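Local atomic coordinates of choline binding protein PCPA (Streptococcus pneumoniae, PDB entry 4CP6), a protein that is a choline-binding protein with leucine-rich repeats, a pneumococcal vaccine antigen probably held at the bacterial cell surface through choline. Residues F49-T62 with I91-S103. Numbering follows the deposited sequence. Where two conformers were deposited one is given.
Sequences FEAGQDGKPFTIPT and IVYYPSSITIPSS
P95 points CD onto the face of the F49 ring, 3.5 Å from the F49 centroid and nearly on the ring normal. F49 also turns its edge toward the face of Y94, the two planes 68° apart, and within its own segment it sets CE1 over the face of the F58 ring. The F49 torsion, with CG anti to the carbonyl carbon (chi1 -67°), brings the ring down onto P95. A second CH-pi contact lies further out: A51 CA stands 3.5 Å above the centre of the Y93 ring, while D54 CB reaches CD1 of the same ring.

Backbone bonds then run the length of the pair. F58 N donates to S97 O, T99 N to F58 O at 2.8 Å, and I60 N to T99 O. This is the parallel ladder of a leucine-rich repeat solenoid: strand 57-59 is an edge strand of its five-stranded sheet, and strand 97-100 passes the pairing on to strand 119-122. Within the ladder T59 and T99 stand side by side on one face; just past strand 57-59, I60 sets CG1 3.7 Å from CG2 of I98, which is on the opposite face to T99, with F81 and V76 also touching I60.

Ahead of the strands, the turn from Q53 to K56 is bound by polar contacts. D54 OD1 accepts Y94 N at 2.9 Å on the anti side of the carboxylate, and a water joins OD1 to V92 O. G55 N returns a nearly straight bond to Y94 O, and S96 N meets K56 O from above the carbonyl plane. Past the strands, T62 OG1 and S103 OG form a hydroxyl pair 2.7 Å apart; S103 OG is also hydrogen-bonded to V73 O.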
loop_
_atom_site.group_PDB
_atom_site.type_symbol
_atom_site.label_atom_id
_atom_site.label_comp_id
_atom_site.label_asym_id
_atom_site.label_seq_id
_atom_site.Cartn_x
_atom_site.Cartn_y
_atom_site.Cartn_z
ATOM N N PHE A 49 -1.325 -15.247 28.720
ATOM C CA PHE A 49 -0.232 -16.168 28.959
ATOM C C PHE A 49 0.280 -16.043 30.382
ATOM O O PHE A 49 0.150 -14.986 31.000
ATOM C CB PHE A 49 0.913 -15.922 27.952
ATOM C CG PHE A 49 0.518 -16.262 26.528
ATOM C CD1 PHE A 49 0.575 -17.572 26.071
ATOM C CD2 PHE A 49 0.029 -15.282 25.670
ATOM C CE1 PHE A 49 0.194 -17.895 24.766
ATOM C CE2 PHE A 49 -0.362 -15.606 24.366
ATOM C CZ PHE A 49 -0.267 -16.910 23.920
ATOM N N GLU A 50 0.878 -17.123 30.885
ATOM C CA GLU A 50 1.494 -17.181 32.203
ATOM C C GLU A 50 2.841 -16.477 32.148
ATOM O O GLU A 50 3.465 -16.412 31.084
ATOM C CB GLU A 50 1.720 -18.649 32.581
ATOM C CG GLU A 50 0.427 -19.459 32.614
ATOM C CD GLU A 50 0.557 -20.968 32.515
ATOM O OE1 GLU A 50 1.699 -21.479 32.554
ATOM O OE2 GLU A 50 -0.491 -21.643 32.405
ATOM N N ALA A 51 3.344 -15.986 33.300
ATOM C CA ALA A 51 4.652 -15.341 33.353
ATOM C C ALA A 51 5.726 -16.215 32.745
ATOM O O ALA A 51 6.553 -15.719 31.985
ATOM C CB ALA A 51 5.010 -15.004 34.799
ATOM N N GLY A 52 5.705 -17.514 33.072
ATOM C CA GLY A 52 6.705 -18.466 32.596
ATOM C C GLY A 52 6.697 -18.689 31.100
ATOM O O GLY A 52 7.690 -19.184 30.560
ATOM N N GLN A 53 5.580 -18.331 30.430
ATOM C CA GLN A 53 5.425 -18.462 28.968
ATOM C C GLN A 53 5.989 -17.251 28.240
ATOM O O GLN A 53 6.203 -17.332 27.026
ATOM C CB GLN A 53 3.934 -18.654 28.618
ATOM C CG GLN A 53 3.371 -20.022 29.016
ATOM C CD GLN A 53 1.883 -20.197 28.738
ATOM O OE1 GLN A 53 0.995 -19.441 29.204
ATOM N NE2 GLN A 53 1.557 -21.270 28.033
ATOM N N ASP A 54 6.238 -16.133 28.939
ATOM C CA ASP A 54 6.775 -14.918 28.312
ATOM C C ASP A 54 8.122 -15.186 27.642
ATOM O O ASP A 54 9.020 -15.754 28.271
ATOM C CB ASP A 54 6.971 -13.824 29.375
ATOM C CG ASP A 54 7.136 -12.432 28.797
ATOM O OD1 ASP A 54 6.491 -12.131 27.762
ATOM O OD2 ASP A 54 7.797 -11.598 29.447
ATOM N N GLY A 55 8.249 -14.820 26.357
ATOM C CA GLY A 55 9.502 -14.961 25.618
ATOM C C GLY A 55 9.953 -16.385 25.365
ATOM O O GLY A 55 11.132 -16.621 25.090
ATOM N N LYS A 56 9.009 -17.343 25.384
ATOM C CA LYS A 56 9.314 -18.756 25.123
ATOM C C LYS A 56 8.380 -19.269 24.025
ATOM O O LYS A 56 7.322 -18.675 23.808
ATOM C CB LYS A 56 9.144 -19.591 26.409
ATOM C CG LYS A 56 10.161 -19.232 27.490
ATOM C CD LYS A 56 10.235 -20.257 28.602
ATOM C CE LYS A 56 11.147 -19.757 29.702
ATOM N NZ LYS A 56 10.562 -18.588 30.424
ATOM N N PRO A 57 8.743 -20.354 23.308
ATOM C CA PRO A 57 7.865 -20.862 22.245
ATOM C C PRO A 57 6.544 -21.400 22.769
ATOM O O PRO A 57 6.463 -21.961 23.874
ATOM C CB PRO A 57 8.692 -21.997 21.624
ATOM C CG PRO A 57 10.102 -21.668 21.978
ATOM C CD PRO A 57 9.985 -21.149 23.378
ATOM N N PHE A 58 5.481 -21.223 21.972
ATOM C CA PHE A 58 4.166 -21.706 22.333
ATOM C C PHE A 58 3.547 -22.418 21.136
ATOM O O PHE A 58 3.749 -21.971 19.990
ATOM C CB PHE A 58 3.274 -20.514 22.727
ATOM C CG PHE A 58 1.820 -20.860 22.967
ATOM C CD1 PHE A 58 1.426 -21.478 24.152
ATOM C CD2 PHE A 58 0.837 -20.540 22.028
ATOM C CE1 PHE A 58 0.087 -21.791 24.387
ATOM C CE2 PHE A 58 -0.505 -20.865 22.264
ATOM C CZ PHE A 58 -0.870 -21.469 23.446
ATOM N N THR A 59 2.795 -23.489 21.374
ATOM C CA THR A 59 2.082 -24.222 20.341
ATOM C C THR A 59 0.582 -24.113 20.570
ATOM O O THR A 59 0.088 -24.394 21.665
ATOM C CB THR A 59 2.538 -25.696 20.284
ATOM O OG1 THR A 59 3.927 -25.699 19.977
ATOM C CG2 THR A 59 1.792 -26.508 19.203
ATOM N N ILE A 60 -0.152 -23.688 19.549
ATOM C CA ILE A 60 -1.598 -23.608 19.657
ATOM C C ILE A 60 -2.141 -25.025 19.743
ATOM O O ILE A 60 -1.815 -25.865 18.891
ATOM C CB ILE A 60 -2.220 -22.885 18.440
ATOM C CG1 ILE A 60 -1.748 -21.448 18.384
ATOM C CG2 ILE A 60 -3.764 -22.947 18.488
ATOM C CD1 ILE A 60 -2.149 -20.692 17.025
ATOM N N PRO A 61 -3.005 -25.313 20.746
ATOM C CA PRO A 61 -3.600 -26.652 20.807
ATOM C C PRO A 61 -4.412 -27.018 19.552
ATOM O O PRO A 61 -4.924 -26.129 18.858
ATOM C CB PRO A 61 -4.447 -26.598 22.091
ATOM C CG PRO A 61 -3.794 -25.518 22.918
ATOM C CD PRO A 61 -3.443 -24.480 21.889
ATOM N N THR A 62 -4.525 -28.313 19.253
ATOM C CA THR A 62 -5.198 -28.785 18.040
ATOM C C THR A 62 -6.516 -29.499 18.290
ATOM O O THR A 62 -7.339 -29.648 17.373
ATOM C CB THR A 62 -4.231 -29.644 17.194
ATOM O OG1 THR A 62 -4.862 -30.025 15.974
ATOM C CG2 THR A 62 -3.749 -30.922 17.919
ATOM N N ILE A 91 3.739 -5.647 32.614
ATOM C CA ILE A 91 4.182 -6.490 31.499
ATOM C C ILE A 91 3.007 -7.416 31.149
ATOM O O ILE A 91 2.376 -8.012 32.052
ATOM C CB ILE A 91 5.430 -7.325 31.902
ATOM C CG1 ILE A 91 6.669 -6.448 32.192
ATOM C CG2 ILE A 91 5.741 -8.440 30.890
ATOM C CD1 ILE A 91 7.327 -5.686 30.990
ATOM N N VAL A 92 2.697 -7.525 29.829
ATOM C CA VAL A 92 1.676 -8.414 29.296
ATOM C C VAL A 92 2.507 -9.520 28.638
ATOM O O VAL A 92 3.323 -9.245 27.737
ATOM C CB VAL A 92 0.711 -7.680 28.322
ATOM C CG1 VAL A 92 -0.254 -8.657 27.665
ATOM C CG2 VAL A 92 -0.077 -6.592 29.066
ATOM N N TYR A 93 2.387 -10.749 29.162
ATOM C CA TYR A 93 3.228 -11.863 28.736
ATOM C C TYR A 93 2.888 -12.334 27.340
ATOM O O TYR A 93 1.723 -12.323 26.953
ATOM C CB TYR A 93 3.105 -13.023 29.725
ATOM C CG TYR A 93 3.330 -12.569 31.149
ATOM C CD1 TYR A 93 4.527 -11.967 31.524
ATOM C CD2 TYR A 93 2.349 -12.747 32.120
ATOM C CE1 TYR A 93 4.745 -11.550 32.838
ATOM C CE2 TYR A 93 2.551 -12.319 33.430
ATOM C CZ TYR A 93 3.756 -11.744 33.786
ATOM O OH TYR A 93 3.935 -11.334 35.090
ATOM N N TYR A 94 3.895 -12.751 26.577
ATOM C CA TYR A 94 3.613 -13.180 25.212
ATOM C C TYR A 94 4.749 -14.078 24.742
ATOM O O TYR A 94 5.902 -13.801 25.038
ATOM C CB TYR A 94 3.459 -11.939 24.276
ATOM C CG TYR A 94 2.741 -12.284 22.996
ATOM C CD1 TYR A 94 3.439 -12.787 21.899
ATOM C CD2 TYR A 94 1.353 -12.158 22.892
ATOM C CE1 TYR A 94 2.766 -13.215 20.754
ATOM C CE2 TYR A 94 0.677 -12.529 21.726
ATOM C CZ TYR A 94 1.396 -13.039 20.650
ATOM O OH TYR A 94 0.761 -13.413 19.490
ATOM N N PRO A 95 4.438 -15.156 24.000
ATOM C CA PRO A 95 5.493 -16.066 23.540
ATOM C C PRO A 95 6.465 -15.462 22.534
ATOM O O PRO A 95 6.160 -14.482 21.861
ATOM C CB PRO A 95 4.725 -17.237 22.912
ATOM C CG PRO A 95 3.350 -16.798 22.736
ATOM C CD PRO A 95 3.096 -15.647 23.655
ATOM N N SER A 96 7.641 -16.095 22.393
ATOM C CA SER A 96 8.646 -15.619 21.429
ATOM C C SER A 96 8.374 -16.153 20.010
ATOM O O SER A 96 8.881 -15.604 19.025
ATOM C CB SER A 96 10.012 -16.103 21.877
ATOM O OG SER A 96 9.976 -17.508 22.055
ATOM N N SER A 97 7.639 -17.253 19.914
ATOM C CA SER A 97 7.275 -17.878 18.639
ATOM C C SER A 97 5.997 -18.643 18.859
ATOM O O SER A 97 5.706 -19.032 20.000
ATOM C CB SER A 97 8.374 -18.821 18.142
ATOM O OG SER A 97 8.434 -19.999 18.932
ATOM N N ILE A 98 5.209 -18.845 17.803
ATOM C CA ILE A 98 3.971 -19.583 17.906
ATOM C C ILE A 98 3.959 -20.605 16.802
ATOM O O ILE A 98 4.246 -20.250 15.641
ATOM C CB ILE A 98 2.696 -18.689 17.884
ATOM C CG1 ILE A 98 2.667 -17.732 19.121
ATOM C CG2 ILE A 98 1.428 -19.568 17.813
ATOM C CD1 ILE A 98 1.571 -16.664 19.093
ATOM N N THR A 99 3.651 -21.862 17.148
ATOM C CA THR A 99 3.520 -22.958 16.198
ATOM C C THR A 99 2.044 -23.207 15.949
ATOM O O THR A 99 1.252 -23.308 16.904
ATOM C CB THR A 99 4.261 -24.196 16.703
ATOM O OG1 THR A 99 5.654 -23.904 16.716
ATOM C CG2 THR A 99 4.001 -25.433 15.843
ATOM N N ILE A 100 1.660 -23.264 14.652
ATOM C CA ILE A 100 0.288 -23.454 14.240
ATOM C C ILE A 100 0.107 -24.892 13.787
ATOM O O ILE A 100 0.792 -25.318 12.855
ATOM C CB ILE A 100 -0.040 -22.456 13.107
ATOM C CG1 ILE A 100 0.180 -21.001 13.616
ATOM C CG2 ILE A 100 -1.447 -22.687 12.559
ATOM C CD1 ILE A 100 -0.261 -19.856 12.651
ATOM N N PRO A 101 -0.825 -25.637 14.414
ATOM C CA PRO A 101 -1.018 -27.043 14.030
ATOM C C PRO A 101 -1.693 -27.148 12.676
ATOM O O PRO A 101 -2.330 -26.181 12.242
ATOM C CB PRO A 101 -1.895 -27.603 15.160
ATOM C CG PRO A 101 -2.688 -26.396 15.636
ATOM C CD PRO A 101 -1.707 -25.254 15.539
ATOM N N SER A 102 -1.603 -28.331 12.031
ATOM C CA SER A 102 -2.192 -28.523 10.710
ATOM C C SER A 102 -3.700 -28.308 10.657
ATOM O O SER A 102 -4.203 -27.879 9.627
ATOM C CB SER A 102 -1.819 -29.887 10.132
ATOM O OG SER A 102 -2.298 -30.940 10.949
ATOM N N SER A 103 -4.426 -28.552 11.765
ATOM C CA SER A 103 -5.872 -28.395 11.814
ATOM C C SER A 103 -6.381 -26.960 11.566
ATOM O O SER A 103 -7.552 -26.793 11.249
ATOM C CB SER A 103 -6.414 -28.915 13.147
ATOM O OG SER A 103 -5.924 -28.194 14.264
HETATM O O HOH W 1 -0.645 -12.414 28.348
HETATM O O HOH W 2 5.804 -9.614 26.699
HETATM O O HOH W 3 6.563 -22.294 18.747
HETATM O O HOH W 4 -3.353 -30.602 13.757
#